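Local coordinates for protein cryptic loci regulator 2 (Schizosaccharomyces pombe 972h-, PDB 5IKJ) that promotes transcriptional silencing of heterochromatin upstream of histone deacetylases, as part of the Snf2/Hdac-containing repressor complex (SHREC), at residues G69-T74 against N224-H229; K232-T237 against K388-D393; H291-G296 against N526-D531; Y300-A305 against E534-E539. One frame throughout, in Å; residues are numbered along the deposited sequence.

Contact 1: residues G69-T74 against N224-H229; sequences GGAGST and NERMFH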
# COMPACT_ATOMS: atom_id res chain seq x y z
N GLY A 69 8.25 -8.63 0.26
CA GLY A 69 8.48 -7.23 0.54
C GLY A 69 7.84 -6.32 -0.48
O GLY A 69 6.66 -5.98 -0.37
N GLY A 70 8.60 -5.93 -1.50
CA GLY A 70 8.12 -5.04 -2.53
C GLY A 70 8.31 -3.58 -2.17
O GLY A 70 8.44 -3.20 -1.00
N ALA A 71 8.32 -2.74 -3.20
CA ALA A 71 8.55 -1.31 -3.04
C ALA A 71 7.64 -0.73 -1.97
O ALA A 71 6.42 -0.92 -2.00
CB ALA A 71 8.33 -0.59 -4.36
N GLY A 72 8.24 -0.02 -1.02
CA GLY A 72 7.50 0.71 -0.02
C GLY A 72 7.26 -0.01 1.29
O GLY A 72 6.63 0.57 2.19
N SER A 73 7.75 -1.24 1.44
CA SER A 73 7.48 -2.00 2.65
C SER A 73 8.20 -1.39 3.85
O SER A 73 9.39 -1.06 3.76
CB SER A 73 7.90 -3.45 2.48
OG SER A 73 7.58 -4.21 3.63
N THR A 74 7.48 -1.26 4.96
CA THR A 74 8.08 -0.89 6.24
C THR A 74 7.93 -2.01 7.26
O THR A 74 8.16 -1.78 8.46
CB THR A 74 7.45 0.40 6.78
OG1 THR A 74 6.09 0.16 7.15
CG2 THR A 74 7.50 1.50 5.73
N ASN A 224 2.03 0.20 -7.70
CA ASN A 224 1.05 -0.67 -7.07
C ASN A 224 1.60 -1.30 -5.80
O ASN A 224 0.89 -1.42 -4.80
CB ASN A 224 0.59 -1.74 -8.05
CG ASN A 224 -0.39 -1.21 -9.09
OD1 ASN A 224 -1.18 -0.31 -8.80
ND2 ASN A 224 -0.33 -1.77 -10.29
N GLU A 225 2.86 -1.74 -5.83
CA GLU A 225 3.48 -2.28 -4.63
C GLU A 225 3.51 -1.25 -3.51
O GLU A 225 3.19 -1.56 -2.36
CB GLU A 225 4.90 -2.77 -4.95
CG GLU A 225 4.94 -3.91 -5.95
CD GLU A 225 6.35 -4.32 -6.30
OE1 GLU A 225 7.30 -3.90 -5.60
OE2 GLU A 225 6.53 -5.08 -7.29
N ARG A 226 3.85 -0.02 -3.85
CA ARG A 226 3.88 1.03 -2.85
C ARG A 226 2.48 1.34 -2.35
O ARG A 226 2.29 1.62 -1.18
CB ARG A 226 4.56 2.28 -3.40
CG ARG A 226 6.05 2.11 -3.61
CD ARG A 226 6.78 3.43 -3.77
NE ARG A 226 6.27 4.21 -4.88
CZ ARG A 226 5.53 5.29 -4.73
NH1 ARG A 226 5.10 5.93 -5.80
NH2 ARG A 226 5.22 5.73 -3.53
N MET A 227 1.49 1.28 -3.23
CA MET A 227 0.12 1.55 -2.80
C MET A 227 -0.31 0.51 -1.78
O MET A 227 -0.91 0.85 -0.78
CB MET A 227 -0.84 1.54 -3.97
CG MET A 227 -2.27 1.83 -3.55
SD MET A 227 -3.36 2.01 -4.95
CE MET A 227 -3.15 0.43 -5.74
N PHE A 228 -0.00 -0.75 -2.05
CA PHE A 228 -0.35 -1.81 -1.11
C PHE A 228 0.22 -1.52 0.27
O PHE A 228 -0.48 -1.64 1.29
CB PHE A 228 0.16 -3.16 -1.63
CG PHE A 228 0.14 -4.25 -0.59
CD1 PHE A 228 -1.02 -4.96 -0.33
CD2 PHE A 228 1.29 -4.57 0.12
CE1 PHE A 228 -1.03 -5.96 0.62
CE2 PHE A 228 1.28 -5.57 1.07
CZ PHE A 228 0.11 -6.26 1.32
N HIS A 229 1.49 -1.14 0.33
CA HIS A 229 2.14 -0.89 1.62
C HIS A 229 1.67 0.41 2.24
O HIS A 229 1.64 0.53 3.47
CB HIS A 229 3.65 -0.91 1.45
CG HIS A 229 4.22 -2.29 1.32
ND1 HIS A 229 4.23 -3.19 2.36
CD2 HIS A 229 4.77 -2.93 0.27
CE1 HIS A 229 4.77 -4.33 1.96
NE2 HIS A 229 5.12 -4.20 0.69
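His229 and Glu225, one turn apart on a helix, reach into the glycine-rich loop 69-74 and hold its backbone by two hydrogen bonds. His229 NE2 donates to Gly69 O at 2.6 Å; the oxygen lies in the plane of the imidazole, while the donor stands above the plane of the carbonyl. His229 ND1 is buried with no partner in the model. Glu225 OE1 accepts from Ala71 N at 2.9 Å, nearly along its own C-O axis. The other carboxylate oxygen, OE2, turns to His66 and Gln221, which fixes the rotation of the group.

Packing supplies the rest. Ser73 lies over one face of the imidazole, its CB 3.5 Å from the ring centroid in a CH-pi contact, and Phe228 CD2 lies over the opposite face, sandwiching the ring. Ala71 CB rests on Arg226 CG at 3.6 Å; the methyl is small enough to fit against the helix surface. Gly70 and Gly72 belong to a type II turn from Gly70 to Ser73, closed by Ser73 N to Gly70 O. Both have positive phi, where a CB would jam against the preceding carbonyl oxygen; it would also press on Glu225 OE1 from Gly70 and on Arg226 CG from Gly72, so both places call for glycine.

The loop joins helix 50-67 to helix 75-82 and lies against helix 214-237, whose Met227 and Phe228 pack on Tyr380 of strand 377-384.

Contact 2: residues K232-T237 against K388-D393; sequences KDDTYT and KLWIND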
# COMPACT_ATOMS: atom_id res chain seq x y z
N LYS A 232 -1.52 -0.87 3.78
CA LYS A 232 -1.22 -1.66 4.97
C LYS A 232 -0.79 -0.78 6.13
O LYS A 232 -1.20 -0.99 7.27
CB LYS A 232 -0.14 -2.69 4.64
CG LYS A 232 0.02 -3.80 5.66
CD LYS A 232 1.02 -4.84 5.19
CE LYS A 232 1.30 -5.89 6.24
NZ LYS A 232 0.11 -6.76 6.52
N ASP A 233 0.03 0.24 5.85
CA ASP A 233 0.50 1.12 6.92
C ASP A 233 -0.64 1.97 7.47
O ASP A 233 -0.71 2.20 8.68
CB ASP A 233 1.64 2.00 6.41
CG ASP A 233 2.89 1.21 6.07
OD1 ASP A 233 2.98 0.04 6.49
OD2 ASP A 233 3.78 1.76 5.39
N ASP A 234 -1.54 2.43 6.60
CA ASP A 234 -2.64 3.28 7.05
C ASP A 234 -3.72 2.51 7.80
O ASP A 234 -4.55 3.12 8.48
CB ASP A 234 -3.27 4.00 5.86
CG ASP A 234 -2.45 5.19 5.39
OD1 ASP A 234 -1.32 5.37 5.89
OD2 ASP A 234 -2.94 5.94 4.53
N THR A 235 -3.73 1.17 7.70
CA THR A 235 -4.76 0.37 8.35
C THR A 235 -4.21 -0.73 9.25
O THR A 235 -4.99 -1.29 10.03
CB THR A 235 -5.67 -0.28 7.30
OG1 THR A 235 -4.93 -1.23 6.52
CG2 THR A 235 -6.27 0.77 6.37
N TYR A 236 -2.92 -1.05 9.18
CA TYR A 236 -2.37 -2.16 9.95
C TYR A 236 -1.09 -1.77 10.67
O TYR A 236 -0.98 -1.95 11.89
CB TYR A 236 -2.13 -3.36 9.03
CG TYR A 236 -1.35 -4.50 9.67
CD1 TYR A 236 -2.00 -5.45 10.45
CD2 TYR A 236 0.01 -4.62 9.48
CE1 TYR A 236 -1.29 -6.49 11.03
CE2 TYR A 236 0.72 -5.66 10.05
CZ TYR A 236 0.07 -6.59 10.83
OH TYR A 236 0.77 -7.62 11.40
N THR A 237 -0.11 -1.22 9.94
CA THR A 237 1.22 -1.02 10.51
C THR A 237 1.28 0.24 11.37
O THR A 237 1.62 0.19 12.55
CB THR A 237 2.26 -0.96 9.39
OG1 THR A 237 1.88 -1.85 8.33
CG2 THR A 237 3.63 -1.36 9.91
N LYS A 388 -8.48 10.62 3.63
CA LYS A 388 -8.20 9.47 2.79
C LYS A 388 -8.81 8.23 3.42
O LYS A 388 -8.71 8.03 4.63
CB LYS A 388 -6.70 9.29 2.62
CG LYS A 388 -6.26 8.65 1.31
CD LYS A 388 -4.74 8.63 1.21
CE LYS A 388 -4.26 8.17 -0.16
NZ LYS A 388 -2.82 8.48 -0.36
N LEU A 389 -9.44 7.39 2.59
CA LEU A 389 -10.08 6.18 3.07
C LEU A 389 -9.60 4.98 2.27
O LEU A 389 -9.31 5.08 1.08
CB LEU A 389 -11.61 6.28 2.99
CG LEU A 389 -12.27 7.11 4.09
CD1 LEU A 389 -13.73 7.37 3.76
CD2 LEU A 389 -12.14 6.42 5.45
N TRP A 390 -9.53 3.83 2.95
CA TRP A 390 -8.97 2.62 2.37
C TRP A 390 -9.88 1.43 2.63
O TRP A 390 -10.78 1.47 3.47
CB TRP A 390 -7.60 2.29 2.97
CG TRP A 390 -6.49 3.28 2.71
CD1 TRP A 390 -6.12 4.32 3.52
CD2 TRP A 390 -5.57 3.28 1.61
NE1 TRP A 390 -5.04 4.98 2.97
CE2 TRP A 390 -4.69 4.37 1.80
CE3 TRP A 390 -5.42 2.48 0.47
CZ2 TRP A 390 -3.67 4.67 0.89
CZ3 TRP A 390 -4.41 2.79 -0.43
CH2 TRP A 390 -3.55 3.87 -0.21
N ILE A 391 -9.62 0.36 1.88
CA ILE A 391 -10.06 -0.96 2.30
C ILE A 391 -9.26 -1.37 3.53
O ILE A 391 -8.08 -1.02 3.68
CB ILE A 391 -9.90 -1.99 1.16
CG1 ILE A 391 -8.44 -2.09 0.73
CG2 ILE A 391 -10.79 -1.61 -0.02
CD1 ILE A 391 -8.16 -3.19 -0.29
N ASN A 392 -9.90 -2.12 4.43
CA ASN A 392 -9.33 -2.54 5.71
C ASN A 392 -9.31 -1.39 6.70
O ASN A 392 -8.73 -1.52 7.79
CB ASN A 392 -7.91 -3.10 5.55
CG ASN A 392 -7.50 -4.00 6.70
OD1 ASN A 392 -8.27 -4.84 7.15
ND2 ASN A 392 -6.27 -3.82 7.17
N ASP A 393 -9.93 -0.26 6.37
CA ASP A 393 -9.93 0.94 7.19
C ASP A 393 -11.19 0.98 8.06
O ASP A 393 -12.09 0.15 7.93
CB ASP A 393 -9.84 2.18 6.30
CG ASP A 393 -9.54 3.45 7.07
OD1 ASP A 393 -9.10 3.36 8.24
OD2 ASP A 393 -9.74 4.54 6.50
O HOH W 1 -7.96 -0.28 9.99
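Thr235 is the centre of this buried contact, its two branches serving different ends. With chi1 at 66°, OG1 sits between the backbone N and the carbonyl carbon, where it accepts a hydrogen bond from Asn392 ND2 at 3.0 Å and also bonds to Cys231 O one turn back. CG2, anti to the carbonyl carbon, lies 3.8 Å from Asp393 CB and 4.0 Å from Trp390 CB. A beta-branched residue with one hydroxyl and one methyl can do both.

Asn392 is third in a type II turn, Trp390 to Asp393, with a positive phi that asparagine tolerates better than most residues other than glycine. Its OD1 goes to Tyr413 OH, and ND2 also bonds an acidic side chain of another protein's chain. A water bridges Thr235 O and Asn392 O, donating to each.

Asp234 OD2 accepts from Trp390 NE1 at 2.8 Å on its anti side. The bond is bent, 131° at the hydrogen, with carboxylate and indole planes 77° apart.

Polar groups buried between the helix end and the strand turn are thus paired partly with one another and partly with surrounding residues such as Tyr413. Arg264, salt-bridged to Asp234 OD1, would probably favour the charged form of Asp234.

Contact 3: residues H291-G296 against N526-D531; sequences HCKQLG and NWVDDD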
# COMPACT_ATOMS: atom_id res chain seq x y z
N HIS A 291 5.45 16.37 6.75
CA HIS A 291 5.98 17.49 5.99
C HIS A 291 4.87 18.00 5.09
O HIS A 291 4.38 17.27 4.23
CB HIS A 291 7.21 17.07 5.18
CG HIS A 291 8.11 16.14 5.91
ND1 HIS A 291 9.00 16.56 6.88
CD2 HIS A 291 8.26 14.79 5.83
CE1 HIS A 291 9.65 15.52 7.36
NE2 HIS A 291 9.23 14.44 6.74
N CYS A 292 4.48 19.25 5.29
CA CYS A 292 3.23 19.76 4.76
C CYS A 292 3.47 20.92 3.80
O CYS A 292 4.58 21.43 3.66
CB CYS A 292 2.30 20.21 5.90
SG CYS A 292 2.13 18.97 7.19
N LYS A 293 2.38 21.30 3.13
CA LYS A 293 2.36 22.44 2.21
C LYS A 293 1.14 23.27 2.56
O LYS A 293 0.01 22.79 2.46
CB LYS A 293 2.29 21.96 0.76
CG LYS A 293 1.87 23.02 -0.27
CD LYS A 293 2.90 24.13 -0.40
CE LYS A 293 2.58 25.03 -1.58
NZ LYS A 293 1.20 25.58 -1.52
N GLN A 294 1.37 24.51 2.99
CA GLN A 294 0.24 25.39 3.30
C GLN A 294 -0.61 25.61 2.06
O GLN A 294 -0.10 25.69 0.94
CB GLN A 294 0.74 26.73 3.85
CG GLN A 294 -0.39 27.63 4.34
CD GLN A 294 0.11 28.85 5.09
OE1 GLN A 294 1.28 28.92 5.47
NE2 GLN A 294 -0.77 29.82 5.29
N LEU A 295 -1.92 25.69 2.27
CA LEU A 295 -2.87 25.86 1.18
C LEU A 295 -3.29 27.32 1.12
O LEU A 295 -3.76 27.89 2.11
CB LEU A 295 -4.08 24.95 1.37
CG LEU A 295 -3.76 23.46 1.31
CD1 LEU A 295 -4.93 22.62 1.79
CD2 LEU A 295 -3.35 23.04 -0.10
N GLY A 296 -3.13 27.93 -0.06
CA GLY A 296 -3.24 29.37 -0.20
C GLY A 296 -1.92 30.09 -0.03
O GLY A 296 -1.91 31.33 -0.07
N ASN A 526 -0.89 24.92 -6.36
CA ASN A 526 -0.98 24.80 -4.91
C ASN A 526 -0.19 23.61 -4.38
O ASN A 526 -0.13 23.42 -3.16
CB ASN A 526 -2.44 24.68 -4.48
CG ASN A 526 -3.25 25.92 -4.82
OD1 ASN A 526 -2.87 27.04 -4.46
ND2 ASN A 526 -4.36 25.73 -5.52
N TRP A 527 0.42 22.81 -5.25
CA TRP A 527 1.24 21.69 -4.85
C TRP A 527 2.67 22.19 -4.63
O TRP A 527 2.94 23.40 -4.69
CB TRP A 527 1.14 20.58 -5.89
CG TRP A 527 1.63 19.23 -5.44
CD1 TRP A 527 2.56 18.45 -6.06
CD2 TRP A 527 1.21 18.51 -4.28
NE1 TRP A 527 2.75 17.29 -5.35
CE2 TRP A 527 1.93 17.30 -4.25
CE3 TRP A 527 0.29 18.77 -3.25
CZ2 TRP A 527 1.77 16.35 -3.25
CZ3 TRP A 527 0.13 17.82 -2.25
CH2 TRP A 527 0.87 16.63 -2.26
N VAL A 528 3.60 21.29 -4.37
CA VAL A 528 4.97 21.67 -4.03
C VAL A 528 5.82 21.68 -5.29
O VAL A 528 5.47 21.11 -6.33
CB VAL A 528 5.57 20.72 -2.97
CG1 VAL A 528 4.76 20.79 -1.68
CG2 VAL A 528 5.63 19.29 -3.49
N ASP A 529 6.96 22.36 -5.20
CA ASP A 529 7.98 22.35 -6.24
C ASP A 529 9.12 21.41 -5.84
O ASP A 529 9.21 20.96 -4.70
CB ASP A 529 8.50 23.76 -6.50
CG ASP A 529 7.40 24.73 -6.90
OD1 ASP A 529 6.24 24.53 -6.46
OD2 ASP A 529 7.69 25.69 -7.64
N ASP A 530 10.00 21.13 -6.81
CA ASP A 530 11.05 20.15 -6.58
C ASP A 530 11.97 20.53 -5.43
O ASP A 530 12.62 19.64 -4.86
CB ASP A 530 11.88 19.96 -7.86
CG ASP A 530 11.27 18.95 -8.80
OD1 ASP A 530 10.53 18.05 -8.33
OD2 ASP A 530 11.53 19.04 -10.02
N ASP A 531 12.06 21.81 -5.07
CA ASP A 531 12.91 22.20 -3.95
C ASP A 531 12.43 21.59 -2.64
O ASP A 531 13.24 21.30 -1.76
CB ASP A 531 12.96 23.73 -3.84
CG ASP A 531 11.59 24.34 -3.64
OD1 ASP A 531 10.60 23.72 -4.09
OD2 ASP A 531 11.50 25.42 -3.03
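Lys293 leaves its strand with CG anti to the backbone N (chi1 164°), then bends at chi2 (66°) and again at chi4 (54°). This curled chain brings NZ back to its own strand end and across to the loop 526-531. NZ donates to Asn526 O at 3.0 Å, standing above the plane of that carbonyl, and to Gln294 O at 2.8 Å, almost in line with the carbonyl bond. Asn297 O is a third acceptor, so the ammonium group is gripped by three backbone carbonyls, a role that suits lysine with its several N-H groups.

The aliphatic part of the chain works too. CB lies 3.7 Å from Val528 CG1, the two side chains running past one another in opposite senses, and CE approaches Trp527 O at 3.5 Å. Replacing Lys293 by a methionine would probably leave the carbonyl oxygens of Asn526, Gln294 and Asn297 without their shared donor and the loop less firmly held to the strand.

Strand 288-294 is flanked in its antiparallel sheet by strands 255-266 and 300-304. In sequence the loop follows helix 518-522 and leads into helix 531-540; Val528 touches Tyr533, while Leu295 and Asn526 both reach helix 325-330.

Contact 4: residues Y300-A305 against E534-E539; sequences YYFDMA and EYLLSE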
# COMPACT_ATOMS: atom_id res chain seq x y z
N TYR A 300 6.34 25.95 2.91
CA TYR A 300 6.53 24.58 3.36
C TYR A 300 6.68 24.56 4.87
O TYR A 300 7.20 25.52 5.47
CB TYR A 300 7.77 23.94 2.71
CG TYR A 300 7.85 24.03 1.20
CD1 TYR A 300 6.74 24.37 0.43
CD2 TYR A 300 9.04 23.77 0.54
CE1 TYR A 300 6.82 24.45 -0.95
CE2 TYR A 300 9.13 23.84 -0.83
CZ TYR A 300 8.02 24.18 -1.57
OH TYR A 300 8.11 24.25 -2.95
N TYR A 301 6.24 23.47 5.50
CA TYR A 301 6.41 23.28 6.94
C TYR A 301 6.85 21.84 7.16
O TYR A 301 6.04 20.91 7.06
CB TYR A 301 5.14 23.62 7.71
CG TYR A 301 4.90 25.10 7.85
CD1 TYR A 301 5.80 25.90 8.55
CD2 TYR A 301 3.78 25.71 7.30
CE1 TYR A 301 5.59 27.26 8.69
CE2 TYR A 301 3.56 27.07 7.44
CZ TYR A 301 4.47 27.84 8.13
OH TYR A 301 4.26 29.19 8.27
N PHE A 302 8.13 21.65 7.46
CA PHE A 302 8.70 20.33 7.63
C PHE A 302 8.72 19.93 9.10
O PHE A 302 8.61 20.76 10.00
CB PHE A 302 10.12 20.29 7.06
CG PHE A 302 10.22 20.72 5.63
CD1 PHE A 302 10.28 22.07 5.30
CD2 PHE A 302 10.24 19.78 4.61
CE1 PHE A 302 10.37 22.47 3.98
CE2 PHE A 302 10.33 20.18 3.29
CZ PHE A 302 10.40 21.52 2.97
N ASP A 303 8.88 18.63 9.33
CA ASP A 303 9.06 18.08 10.68
C ASP A 303 7.90 18.48 11.60
O ASP A 303 8.09 19.08 12.66
CB ASP A 303 10.41 18.51 11.26
CG ASP A 303 10.66 17.93 12.64
OD1 ASP A 303 10.25 16.78 12.88
OD2 ASP A 303 11.28 18.62 13.47
N MET A 304 6.69 18.14 11.17
CA MET A 304 5.50 18.35 11.98
C MET A 304 5.17 17.08 12.75
O MET A 304 5.33 15.96 12.24
CB MET A 304 4.31 18.76 11.11
CG MET A 304 4.52 20.05 10.34
SD MET A 304 4.98 21.44 11.40
CE MET A 304 3.52 21.60 12.41
N ALA A 305 4.70 17.25 13.98
CA ALA A 305 4.27 16.14 14.81
C ALA A 305 2.74 16.09 14.85
O ALA A 305 2.07 17.12 14.76
CB ALA A 305 4.82 16.27 16.24
N GLU A 534 14.35 18.69 -1.76
CA GLU A 534 15.73 19.00 -1.46
C GLU A 534 15.73 19.37 0.03
O GLU A 534 16.46 18.80 0.82
CB GLU A 534 16.24 20.16 -2.32
CG GLU A 534 17.63 20.63 -1.94
CD GLU A 534 18.39 21.23 -3.10
OE1 GLU A 534 17.75 21.73 -4.05
OE2 GLU A 534 19.63 21.20 -3.07
N TYR A 535 14.87 20.33 0.40
CA TYR A 535 14.73 20.72 1.80
C TYR A 535 14.42 19.51 2.68
O TYR A 535 15.07 19.31 3.72
CB TYR A 535 13.62 21.77 1.94
CG TYR A 535 13.92 23.10 1.29
CD1 TYR A 535 14.96 23.90 1.75
CD2 TYR A 535 13.16 23.55 0.22
CE1 TYR A 535 15.23 25.12 1.16
CE2 TYR A 535 13.43 24.77 -0.37
CZ TYR A 535 14.46 25.55 0.10
OH TYR A 535 14.73 26.76 -0.50
N LEU A 536 13.44 18.70 2.28
CA LEU A 536 13.03 17.56 3.08
C LEU A 536 14.22 16.67 3.41
O LEU A 536 14.44 16.31 4.57
CB LEU A 536 11.94 16.77 2.35
CG LEU A 536 11.02 15.88 3.20
CD1 LEU A 536 9.91 15.30 2.33
CD2 LEU A 536 11.77 14.76 3.90
N LEU A 537 14.98 16.30 2.40
CA LEU A 537 16.12 15.43 2.60
C LEU A 537 17.06 15.97 3.67
O LEU A 537 17.58 15.22 4.48
CB LEU A 537 16.89 15.24 1.30
CG LEU A 537 18.06 14.28 1.44
CD1 LEU A 537 17.62 13.04 2.18
CD2 LEU A 537 18.65 13.93 0.09
N SER A 538 17.26 17.28 3.67
CA SER A 538 18.14 17.90 4.64
C SER A 538 17.52 17.89 6.02
O SER A 538 18.21 17.79 7.02
CB SER A 538 18.44 19.34 4.24
OG SER A 538 19.23 19.38 3.08
N GLU A 539 16.20 18.00 6.06
CA GLU A 539 15.50 18.04 7.34
C GLU A 539 15.49 16.69 8.04
O GLU A 539 15.54 16.62 9.27
CB GLU A 539 14.07 18.53 7.13
CG GLU A 539 13.37 18.98 8.41
CD GLU A 539 13.75 20.39 8.82
OE1 GLU A 539 14.38 21.11 8.02
OE2 GLU A 539 13.41 20.79 9.96
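Helix 531-540 packs here on strand 300-304, an outermost strand of a five-stranded antiparallel sheet, and Phe302 is the main side chain between them. The short segments 300-302 and 534-539 run almost parallel, 20° apart, with their axes 9.8 Å from each other at closest. The tip of the Phe302 ring, CZ, comes within 3.4 Å of Tyr535 CB, and CE2 lies 3.9 Å from Leu536 CB. Nearer the backbone, Phe302 CB touches Glu539 CG, one helical turn on from Tyr535, at 3.8 Å. A large flat ring suits the place because it spans from the strand to the helix backbone, where Phe302 CE2 lies 3.6 Å from Leu536 N.

On one flank Tyr300 CD2 meets Tyr535 CD2 at 4.1 Å, near the Tyr300 ring plane, the side chains crossing at about a right angle. Tyr300 also packs edge-to-face with Phe532. On the other flank the methylene groups of Asp303 and Glu539 approach; Asp303 OD2 lies 4.6 Å from Glu539 OE2, and Asp303 OD1 is held by Gln289 NE2.

An alanine in place of Phe302 would probably open a gap beside Tyr535 CB and Leu536, and Phe532 would lose a ring it packs on.

Asp303, whose positive phi fits the first position, forms a G1 beta bulge with Met304 opposite Tyr290; the whole is a helix packed nearly parallel to an edge strand, with aromatic side chains at the interface.

How the contacts relate
From the N terminus, contact 1 comes first, closing a loop of about 150 residues as it ties the stretch after helix 50-67 to helix 214-237. Contact 2 opens farther along the same helix, in series with it, and closes another 150 or so. These two touch, Met227 packing on Trp390, and together they fasten that helix to the early loop and to the mixed sheet. Contacts 3 and 4 each close about 230 residues, bringing the C-terminal loop and helix 531-540 back to neighbouring strands of the antiparallel sheet; their segments alternate, and each also crosses contact 2. Cys292 N with Tyr301 O and Asp531 OD1 with Tyr300 OH join them through probable hydrogen bonds.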